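Local coordinates for protein polyhedrin (Orgyia pseudotsugata cypovirus 5, PDB 5A8U) that is the major component of viral occlusion bodies, the polyhedra that shelter virus from the outside environment until insect larvae ingest them, at residues G50-A55 with T202-G207; V45-G50 with Q239-V244; N70-K73 with E78-G81. All coordinates share one frame; numbering follows the deposited sequence.

Interaction 1 (G50-A55 with T202-G207)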
# COMPACT_ATOMS: atom_id res chain seq x y z
N GLY A 50 -12.57 2.06 -6.84
CA GLY A 50 -12.20 0.84 -7.55
C GLY A 50 -13.34 0.43 -8.47
O GLY A 50 -14.36 1.09 -8.51
N THR A 51 -13.15 -0.64 -9.23
CA THR A 51 -14.15 -1.07 -10.18
C THR A 51 -14.86 -2.34 -9.70
O THR A 51 -16.08 -2.38 -9.68
CB THR A 51 -13.52 -1.32 -11.54
OG1 THR A 51 -12.30 -2.06 -11.36
CG2 THR A 51 -13.22 0.00 -12.22
N GLU A 52 -14.10 -3.35 -9.29
CA GLU A 52 -14.67 -4.65 -8.94
C GLU A 52 -14.56 -4.92 -7.45
O GLU A 52 -15.40 -5.60 -6.85
CB GLU A 52 -13.89 -5.77 -9.66
CG GLU A 52 -14.05 -5.78 -11.18
CD GLU A 52 -15.35 -6.38 -11.67
OE1 GLU A 52 -16.15 -6.94 -10.88
OE2 GLU A 52 -15.56 -6.32 -12.90
N VAL A 53 -13.49 -4.42 -6.85
CA VAL A 53 -13.23 -4.68 -5.46
C VAL A 53 -12.55 -3.45 -4.87
O VAL A 53 -11.73 -2.77 -5.51
CB VAL A 53 -12.34 -5.92 -5.29
CG1 VAL A 53 -10.99 -5.69 -5.93
CG2 VAL A 53 -12.19 -6.29 -3.82
N ILE A 54 -12.93 -3.13 -3.65
CA ILE A 54 -12.26 -2.06 -2.96
C ILE A 54 -11.94 -2.55 -1.55
O ILE A 54 -12.83 -2.95 -0.81
CB ILE A 54 -13.13 -0.80 -2.99
CG1 ILE A 54 -12.36 0.40 -2.48
CG2 ILE A 54 -14.35 -1.00 -2.17
CD1 ILE A 54 -13.09 1.68 -2.79
N ALA A 55 -10.66 -2.52 -1.20
CA ALA A 55 -10.17 -3.12 0.02
C ALA A 55 -9.11 -2.19 0.57
O ALA A 55 -8.42 -1.51 -0.19
CB ALA A 55 -9.56 -4.49 -0.27
N THR A 202 -20.96 -14.29 -14.67
CA THR A 202 -19.54 -14.45 -14.96
C THR A 202 -18.69 -13.80 -13.87
O THR A 202 -18.94 -12.68 -13.44
CB THR A 202 -19.17 -13.83 -16.33
OG1 THR A 202 -19.98 -14.42 -17.34
CG2 THR A 202 -17.69 -14.12 -16.63
N ASN A 203 -17.68 -14.53 -13.41
CA ASN A 203 -16.85 -14.04 -12.32
C ASN A 203 -15.76 -13.13 -12.86
O ASN A 203 -14.81 -13.60 -13.47
CB ASN A 203 -16.21 -15.22 -11.59
CG ASN A 203 -15.46 -14.80 -10.35
OD1 ASN A 203 -15.13 -13.63 -10.17
ND2 ASN A 203 -15.14 -15.77 -9.50
N GLU A 204 -15.93 -11.83 -12.65
CA GLU A 204 -14.98 -10.84 -13.17
C GLU A 204 -13.80 -10.58 -12.22
O GLU A 204 -12.98 -9.68 -12.46
CB GLU A 204 -15.72 -9.54 -13.49
CG GLU A 204 -16.64 -9.72 -14.68
CD GLU A 204 -17.45 -8.50 -15.00
OE1 GLU A 204 -17.39 -7.51 -14.25
OE2 GLU A 204 -18.14 -8.55 -16.04
N MET A 205 -13.71 -11.37 -11.16
CA MET A 205 -12.54 -11.31 -10.29
C MET A 205 -11.54 -12.41 -10.64
O MET A 205 -10.47 -12.48 -10.05
CB MET A 205 -12.92 -11.41 -8.81
CG MET A 205 -13.48 -10.15 -8.24
SD MET A 205 -12.34 -8.74 -8.33
CE MET A 205 -10.94 -9.25 -7.31
N GLY A 206 -11.89 -13.26 -11.60
CA GLY A 206 -11.00 -14.35 -11.98
C GLY A 206 -11.15 -14.75 -13.44
O GLY A 206 -11.71 -14.01 -14.24
N GLY A 207 -10.64 -15.93 -13.79
CA GLY A 207 -10.73 -16.38 -15.17
C GLY A 207 -10.06 -15.41 -16.14
O GLY A 207 -8.93 -14.95 -15.91
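At the start of strand 53-58, the loop that leads into it meets a type I beta turn, Asn203 to Gly206: Glu52 and Val53 meet Glu204 and Met205, with Glu52 touching both. The carboxylates of the two glutamates come together at 2.6 Å between Glu52 OE2 and Glu204 OE1, their planes 84° apart. Two acid oxygens at this separation suggest that one group probably carries a proton. Glu52 is bent at chi2 (-79°), which carries its carboxylate across the Glu204 side chain, with OE2 3.3 Å from Glu204 CB. The clear polar partner of Glu204 OE1 is Ser26 OG, to which it is hydrogen-bonded. Beside this polar pair, Met205 folds at both chi2 and chi3, laying SD against Glu52 CB (3.6 Å) and CE against Val53 CG1 (3.8 Å). The turn is braced from within by an Asx turn, in which Met205 N donates to Asn203 OD1 at 2.8 Å. Around the contact, the backbone of Glu52 bonds to Arg196, just past strand 189-195, and that of Ile54 to Val194 within it, Met205 packs on Ala213 of helix 210-216, and Val53 and Met205 reach Ala215 and Val214 of the second subunit.

Interaction 2 (V45-G50 with Q239-V244); sequences VYNWQG and QPRELV
Arg241 and Asn47 form the polar link between the two segments, although the stronger partners of both lie outside them. The guanidinium NH1 donates to Asn47 OD1 at 3.2 Å with an N-H...O angle of 144°, and NH2 adds a weak bond to the same oxygen at 3.4 Å, so one amide oxygen is gripped by both terminal nitrogens. It lies near the guanidinium edge, but the amide and guanidinium planes are 64° apart and NH1 sits above the carbonyl plane, away from a lone pair. Gln49 approaches obliquely, its NE2 3.7 Å from Arg241 NH2, a packing distance.

Torsions explain the meeting: chi1 of 168° sends the Asn47 amide away from its backbone N, out from strand 43-50, while Arg241 bends at chi2 and chi3. Leu243 CD1 lies over one face of the guanidinium, 4.0 Å above the plane and over its centre, and also touches Asn47 ND2 at 4.3 Å. Between Arg241 and Leu243 the chain turns at a Schellman motif that ends helix 230-241, with Glu242 at positive phi.

Farther out, Asn47 ND2 is bonded to Thr33 OG1 and Asn31 OD1 of strand 30-37, which fixes the amide rotation and leaves OD1 facing the arginine. Arg241 NH1 donates as well to Asp131 O, and Gln49 NE2 to Gly132 O, both of the third subunit. The buried guanidinium is thus met by neutral oxygens from two chains, and these carbonyls probably offset part of its positive charge.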
# COMPACT_ATOMS: atom_id res chain seq x y z
N VAL A 45 -10.58 12.60 6.21
CA VAL A 45 -11.22 11.84 5.14
C VAL A 45 -10.22 10.96 4.43
O VAL A 45 -9.12 11.40 4.07
CB VAL A 45 -11.82 12.81 4.10
CG1 VAL A 45 -12.44 12.04 2.90
CG2 VAL A 45 -12.83 13.76 4.78
N TYR A 46 -10.60 9.71 4.22
CA TYR A 46 -9.89 8.81 3.31
C TYR A 46 -10.92 8.26 2.35
O TYR A 46 -11.93 7.71 2.77
CB TYR A 46 -9.27 7.64 4.08
CG TYR A 46 -8.15 8.04 5.02
CD1 TYR A 46 -6.84 8.14 4.55
CD2 TYR A 46 -8.41 8.32 6.36
CE1 TYR A 46 -5.81 8.51 5.42
CE2 TYR A 46 -7.39 8.68 7.21
CZ TYR A 46 -6.10 8.79 6.74
OH TYR A 46 -5.08 9.14 7.59
N ASN A 47 -10.66 8.41 1.05
CA ASN A 47 -11.55 7.96 -0.01
C ASN A 47 -10.84 7.03 -0.99
O ASN A 47 -9.88 7.42 -1.65
CB ASN A 47 -12.18 9.18 -0.72
CG ASN A 47 -12.89 8.81 -2.02
OD1 ASN A 47 -12.45 9.20 -3.10
ND2 ASN A 47 -13.97 8.05 -1.92
N TRP A 48 -11.29 5.78 -1.03
CA TRP A 48 -10.79 4.77 -1.98
C TRP A 48 -11.79 4.58 -3.14
O TRP A 48 -13.00 4.66 -2.94
CB TRP A 48 -10.63 3.42 -1.29
CG TRP A 48 -9.59 3.32 -0.21
CD1 TRP A 48 -8.34 2.77 -0.32
CD2 TRP A 48 -9.75 3.68 1.17
NE1 TRP A 48 -7.70 2.79 0.90
CE2 TRP A 48 -8.54 3.35 1.83
CE3 TRP A 48 -10.78 4.26 1.91
CZ2 TRP A 48 -8.35 3.59 3.19
CZ3 TRP A 48 -10.59 4.49 3.27
CH2 TRP A 48 -9.39 4.16 3.89
N GLN A 49 -11.28 4.31 -4.34
CA GLN A 49 -12.13 4.02 -5.49
C GLN A 49 -11.68 2.72 -6.12
O GLN A 49 -10.53 2.31 -5.96
CB GLN A 49 -12.02 5.12 -6.54
CG GLN A 49 -12.32 6.52 -6.07
CD GLN A 49 -12.12 7.54 -7.17
OE1 GLN A 49 -12.75 7.46 -8.23
NE2 GLN A 49 -11.23 8.51 -6.93
N GLY A 50 -12.57 2.06 -6.84
CA GLY A 50 -12.20 0.84 -7.55
C GLY A 50 -13.34 0.43 -8.47
O GLY A 50 -14.36 1.09 -8.51
N GLN A 239 -19.86 17.27 -1.65
CA GLN A 239 -20.88 17.73 -2.58
C GLN A 239 -20.44 17.78 -4.05
O GLN A 239 -21.09 17.19 -4.90
CB GLN A 239 -21.55 19.02 -2.10
CG GLN A 239 -22.71 18.68 -1.21
CD GLN A 239 -23.39 19.86 -0.57
OE1 GLN A 239 -22.95 21.01 -0.71
NE2 GLN A 239 -24.48 19.59 0.15
N PRO A 240 -19.31 18.44 -4.33
CA PRO A 240 -18.86 18.51 -5.73
C PRO A 240 -18.52 17.14 -6.36
O PRO A 240 -18.65 17.00 -7.57
CB PRO A 240 -17.61 19.39 -5.67
CG PRO A 240 -17.76 20.17 -4.38
CD PRO A 240 -18.49 19.28 -3.43
N ARG A 241 -18.08 16.18 -5.55
CA ARG A 241 -17.76 14.84 -6.07
C ARG A 241 -19.03 14.02 -6.25
O ARG A 241 -18.98 12.89 -6.75
CB ARG A 241 -16.82 14.07 -5.12
CG ARG A 241 -15.37 14.55 -5.07
CD ARG A 241 -14.48 13.89 -6.15
NE ARG A 241 -14.68 12.44 -6.24
CZ ARG A 241 -13.94 11.51 -5.64
NH1 ARG A 241 -12.89 11.85 -4.91
NH2 ARG A 241 -14.25 10.23 -5.79
N GLU A 242 -20.17 14.57 -5.83
CA GLU A 242 -21.45 13.86 -5.80
C GLU A 242 -21.34 12.57 -4.99
O GLU A 242 -21.93 11.53 -5.32
CB GLU A 242 -22.02 13.62 -7.22
CG GLU A 242 -22.23 14.94 -7.97
CD GLU A 242 -22.90 14.80 -9.34
OE1 GLU A 242 -23.61 13.79 -9.58
OE2 GLU A 242 -22.72 15.71 -10.17
N LEU A 243 -20.59 12.67 -3.89
CA LEU A 243 -20.48 11.61 -2.90
C LEU A 243 -21.51 11.87 -1.80
O LEU A 243 -21.48 12.92 -1.16
CB LEU A 243 -19.08 11.60 -2.29
CG LEU A 243 -17.96 11.09 -3.20
CD1 LEU A 243 -16.59 11.39 -2.62
CD2 LEU A 243 -18.12 9.59 -3.39
N VAL A 244 -22.41 10.93 -1.56
CA VAL A 244 -23.36 11.10 -0.47
C VAL A 244 -22.67 10.97 0.87
O VAL A 244 -21.64 10.31 1.01
CB VAL A 244 -24.57 10.14 -0.53
CG1 VAL A 244 -25.55 10.60 -1.63
CG2 VAL A 244 -24.11 8.70 -0.73

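Interaction 3 (N70-K73 with E78-G81)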
# COMPACT_ATOMS: atom_id res chain seq x y z
N ASN A 70 -1.56 13.71 6.62
CA ASN A 70 -2.17 15.02 6.82
C ASN A 70 -1.59 15.70 8.05
O ASN A 70 -2.12 15.56 9.15
CB ASN A 70 -3.68 14.85 6.99
CG ASN A 70 -4.30 14.23 5.76
OD1 ASN A 70 -4.15 14.78 4.66
ND2 ASN A 70 -4.98 13.09 5.92
N PRO A 71 -0.48 16.42 7.87
CA PRO A 71 0.10 17.21 8.96
C PRO A 71 -0.83 18.34 9.37
O PRO A 71 -1.77 18.65 8.63
CB PRO A 71 1.36 17.81 8.32
CG PRO A 71 1.65 16.94 7.11
CD PRO A 71 0.30 16.52 6.62
N ASP A 72 -0.59 18.93 10.52
CA ASP A 72 -1.43 20.05 10.91
C ASP A 72 -0.96 21.31 10.17
O ASP A 72 -0.06 21.25 9.32
CB ASP A 72 -1.46 20.24 12.44
CG ASP A 72 -0.15 20.75 13.01
OD1 ASP A 72 0.75 21.15 12.23
OD2 ASP A 72 -0.02 20.79 14.26
N LYS A 73 -1.58 22.43 10.50
CA LYS A 73 -1.32 23.69 9.80
C LYS A 73 0.14 24.11 9.91
O LYS A 73 0.64 24.85 9.06
CB LYS A 73 -2.24 24.78 10.35
CG LYS A 73 -2.09 26.13 9.65
CD LYS A 73 -3.30 26.43 8.77
CE LYS A 73 -4.54 26.70 9.61
NZ LYS A 73 -5.73 27.00 8.76
N GLU A 78 2.89 14.93 14.50
CA GLU A 78 2.53 14.48 15.84
C GLU A 78 2.31 15.70 16.73
O GLU A 78 2.87 16.77 16.48
CB GLU A 78 3.63 13.63 16.46
CG GLU A 78 3.88 12.31 15.76
CD GLU A 78 4.76 11.38 16.59
OE1 GLU A 78 5.61 11.90 17.33
OE2 GLU A 78 4.57 10.14 16.49
N TRP A 79 1.50 15.54 17.77
CA TRP A 79 1.32 16.60 18.76
C TRP A 79 1.99 16.19 20.06
O TRP A 79 2.04 15.01 20.41
CB TRP A 79 -0.16 16.88 19.00
CG TRP A 79 -0.82 17.72 17.92
CD1 TRP A 79 -0.19 18.55 17.04
CD2 TRP A 79 -2.21 17.79 17.63
NE1 TRP A 79 -1.11 19.14 16.21
CE2 TRP A 79 -2.37 18.70 16.56
CE3 TRP A 79 -3.35 17.18 18.16
CZ2 TRP A 79 -3.61 19.01 16.01
CZ3 TRP A 79 -4.59 17.49 17.63
CH2 TRP A 79 -4.71 18.40 16.55
N PRO A 80 2.54 17.17 20.79
CA PRO A 80 3.18 16.86 22.07
C PRO A 80 2.23 16.09 22.98
O PRO A 80 1.05 16.45 23.09
CB PRO A 80 3.45 18.25 22.66
CG PRO A 80 3.58 19.13 21.48
CD PRO A 80 2.60 18.61 20.47
N GLY A 81 2.73 15.02 23.60
CA GLY A 81 1.92 14.22 24.50
C GLY A 81 1.01 13.26 23.75
O GLY A 81 0.20 12.56 24.36
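Neither segment is regular: both lie in the loop between helix 60-63 and helix 84-91, with four residues between them. Pro71 and Asp72 are extended, as are Glu78 and Trp79, and the residues that touch are Asp72 and Trp79. The contact itself rests on one side-chain bond, from the indole NE1 of Trp79 to Asp72 OD2, 2.8 Å long and fairly straight at 162°. The oxygen lies at the edge of the indole and in its plane, whereas the donor reaches OD2 on its anti side, out of a carboxylate plane turned 42° from the ring. Asp72 CG stands between its own backbone N and carbonyl carbon (chi1 70°), and with this torsion the carboxylate meets Trp79. Two of the residues between the segments bind it too: OD2 makes a salt bridge with Arg76 and OD1 accepts from His74 N, so the one carboxylate ties both arms of this loop and its bend together and is held in its rotation. Trp79 also packs on Pro66, Asn40 and Ala104. Close by, Asn70 bonds through ND2 to Gln44 and to Ser224 of strand 223-227, and Pro71 packs against Glu78 of the third subunit.

Interaction 3 is nested within the chain span closed by interaction 1, which in turn lies within that of interaction 2. Interactions 1 and 2 share Gly50, which ends strand 43-50 of the six-stranded sheet, with two loop residues before strand 53-58 of the three-stranded one; their centres are about 20 Å apart, and Ile54 CD1 packs on the backbone of Trp48 and Gln49. Interaction 3 lies across the chain's centre from interaction 1, about 38 Å between centres. It is about 25 Å between centres from interaction 2, touching it where Asn70 approaches Tyr46. All three reach the third subunit, so the trimer interface runs along much of the chain.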